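Local coordinates for putative GGDEF domain membrane protein (Pseudomonas fluorescens, PDB 5EUH), which probably makes the second messenger c-di-GMP from two GTP molecules through its cytoplasmic GGDEF domain, the part present here, which is seen with c-di-GMP bound, at residues G30-S34 / I127-T131. Coordinates in Å, arbitrary orientation, origin at the centre of the assembly. Numbering follows the deposited sequence.
Sequences GKPLS and ISTWT
Two neighbouring antiparallel strands of the GGDEF-domain sheet pair here: the start of strand 33-40 and the end of strand 123-130. The directions of 30-34 and 128-130 differ by 173°. Gly30 follows helix 12-29 and leaves helical geometry with positive phi (73°), which favours glycine. Lys31 is extended; its CA-CB bond points away from 127-131, and its O lies 3.4 Å from Trp130 CZ3, at the ring edge. Pro32 adopts a polyproline II conformation; its CA makes a CA-H...O contact of 3.1 Å with Trp130 O. Leu33 and Trp130 form the hydrogen-bonded pair, CA atoms 5.1 Å apart. Leu33 N donates to Trp130 O (3.0 Å), and Trp130 N donates to Leu33 O (2.8 Å). Both side chains are t at chi1 and share one face, packed against helices 12-29 and 138-154; Trp130 also meets Trp23 edge-to-face. Ser34 and Thr129 follow as the non-hydrogen-bonded pair, CA atoms 4.2 Å apart. Their side chains, both m, lie on the other face, covered by helix 94-109. Ser34 OG hydrogen-bonds to Thr92 O, linking the strand to a c-di-GMP-binding residue; the ligand is about 8 Å from the Ser34 side chain. Thr129 OG1 donates to Ser34 OG at 3.1 Å.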
ATOM      1  N   GLY A  30       2.139  13.826  18.218  1.00 28.28           N
ATOM      2  CA  GLY A  30       1.002  13.070  18.700  1.00 32.28           C
ATOM      3  C   GLY A  30      -0.067  12.833  17.663  1.00 34.08           C
ATOM      4  O   GLY A  30      -1.201  12.503  18.018  1.00 35.36           O
ATOM      5  N   LYS A  31       0.260  12.993  16.393  1.00 31.46           N
ATOM      6  CA  LYS A  31      -0.681  12.804  15.297  1.00 28.44           C
ATOM      7  C   LYS A  31      -0.641  11.360  14.808  1.00 33.55           C
ATOM      8  O   LYS A  31       0.436  10.765  14.729  1.00 36.64           O
ATOM      9  CB  LYS A  31      -0.352  13.738  14.138  1.00 32.13           C
ATOM     10  CG  LYS A  31      -0.172  15.186  14.543  1.00 25.92           C
ATOM     11  CD  LYS A  31      -1.367  16.031  14.153  1.00 58.64           C
ATOM     12  CE  LYS A  31      -1.021  17.508  14.241  1.00 85.24           C
ATOM     13  NZ  LYS A  31      -2.165  18.385  13.865  1.00 86.70           N
ATOM     14  N   PRO A  32      -1.795  10.788  14.467  1.00 39.13           N
ATOM     15  CA  PRO A  32      -1.823   9.379  14.059  1.00 39.02           C
ATOM     16  C   PRO A  32      -0.999   9.134  12.803  1.00 39.59           C
ATOM     17  O   PRO A  32      -1.005   9.933  11.867  1.00 35.37           O
ATOM     18  CB  PRO A  32      -3.312   9.110  13.814  1.00 40.91           C
ATOM     19  CG  PRO A  32      -3.914  10.459  13.601  1.00 26.33           C
ATOM     20  CD  PRO A  32      -3.138  11.388  14.470  1.00 35.85           C
ATOM     21  N   LEU A  33      -0.286   8.011  12.796  1.00 25.86           N
ATOM     22  CA  LEU A  33       0.554   7.601  11.678  1.00 29.11           C
ATOM     23  C   LEU A  33       0.074   6.241  11.192  1.00 31.65           C
ATOM     24  O   LEU A  33       0.144   5.256  11.934  1.00 26.35           O
ATOM     25  CB  LEU A  33       2.025   7.542  12.097  1.00 25.74           C
ATOM     26  CG  LEU A  33       3.008   7.002  11.062  1.00 25.84           C
ATOM     27  CD1 LEU A  33       3.142   7.962   9.895  1.00 25.75           C
ATOM     28  CD2 LEU A  33       4.357   6.736  11.707  1.00 30.92           C
ATOM     29  N   SER A  34      -0.407   6.187   9.952  1.00 26.32           N
ATOM     30  CA  SER A  34      -0.978   4.978   9.380  1.00 28.00           C
ATOM     31  C   SER A  34      -0.064   4.405   8.306  1.00 32.96           C
ATOM     32  O   SER A  34       0.670   5.133   7.632  1.00 36.14           O
ATOM     33  CB  SER A  34      -2.359   5.252   8.780  1.00 28.66           C
ATOM     34  OG  SER A  34      -3.279   5.643   9.782  1.00 27.01           O
ATOM     35  N   ILE A 127      -3.736  -2.567   6.993  1.00 33.75           N
ATOM     36  CA  ILE A 127      -3.599  -1.249   7.591  1.00 33.03           C
ATOM     37  C   ILE A 127      -3.188  -1.396   9.049  1.00 42.83           C
ATOM     38  O   ILE A 127      -3.750  -2.216   9.782  1.00 32.53           O
ATOM     39  CB  ILE A 127      -4.908  -0.437   7.490  1.00 34.02           C
ATOM     40  CG1 ILE A 127      -5.485  -0.495   6.077  1.00 32.77           C
ATOM     41  CG2 ILE A 127      -4.679   1.003   7.924  1.00 31.70           C
ATOM     42  CD1 ILE A 127      -6.662   0.423   5.877  1.00 33.06           C
ATOM     43  N   SER A 128      -2.211  -0.595   9.465  1.00 35.29           N
ATOM     44  CA  SER A 128      -1.883  -0.400  10.869  1.00 34.98           C
ATOM     45  C   SER A 128      -1.828   1.096  11.145  1.00 30.84           C
ATOM     46  O   SER A 128      -1.655   1.906  10.234  1.00 30.48           O
ATOM     47  CB  SER A 128      -0.556  -1.064  11.251  1.00 31.34           C
ATOM     48  OG  SER A 128       0.531  -0.460  10.580  1.00 30.86           O
ATOM     49  N   THR A 129      -1.981   1.462  12.415  1.00 30.99           N
ATOM     50  CA  THR A 129      -2.085   2.869  12.783  1.00 30.75           C
ATOM     51  C   THR A 129      -1.539   3.085  14.184  1.00 34.18           C
ATOM     52  O   THR A 129      -1.970   2.418  15.130  1.00 39.09           O
ATOM     53  CB  THR A 129      -3.537   3.350  12.719  1.00 37.20           C
ATOM     54  OG1 THR A 129      -4.076   3.085  11.421  1.00 31.07           O
ATOM     55  CG2 THR A 129      -3.620   4.842  13.005  1.00 32.74           C
ATOM     56  N   TRP A 130      -0.607   4.024  14.312  1.00 30.62           N
ATOM     57  CA  TRP A 130      -0.099   4.444  15.610  1.00 31.00           C
ATOM     58  C   TRP A 130      -0.874   5.669  16.075  1.00 31.12           C
ATOM     59  O   TRP A 130      -1.123   6.584  15.287  1.00 34.10           O
ATOM     60  CB  TRP A 130       1.395   4.761  15.532  1.00 34.82           C
ATOM     61  CG  TRP A 130       1.960   5.294  16.807  1.00 41.15           C
ATOM     62  CD1 TRP A 130       2.534   4.574  17.811  1.00 40.10           C
ATOM     63  CD2 TRP A 130       2.008   6.664  17.219  1.00 41.66           C
ATOM     64  NE1 TRP A 130       2.933   5.408  18.824  1.00 39.75           N
ATOM     65  CE2 TRP A 130       2.622   6.699  18.485  1.00 42.64           C
ATOM     66  CE3 TRP A 130       1.589   7.867  16.641  1.00 30.95           C
ATOM     67  CZ2 TRP A 130       2.828   7.886  19.181  1.00 32.29           C
ATOM     68  CZ3 TRP A 130       1.792   9.040  17.333  1.00 31.31           C
ATOM     69  CH2 TRP A 130       2.406   9.043  18.588  1.00 31.97           C
ATOM     70  N   THR A 131      -1.267   5.682  17.344  1.00 32.63           N
ATOM     71  CA  THR A 131      -1.946   6.828  17.922  1.00 32.16           C
ATOM     72  C   THR A 131      -1.169   7.315  19.138  1.00 32.67           C
ATOM     73  O   THR A 131      -0.281   6.630  19.649  1.00 32.87           O
ATOM     74  CB  THR A 131      -3.396   6.501  18.302  1.00 32.79           C
ATOM     75  OG1 THR A 131      -3.418   5.514  19.339  1.00 35.91           O
ATOM     76  CG2 THR A 131      -4.160   5.983  17.091  1.00 32.45           C
TER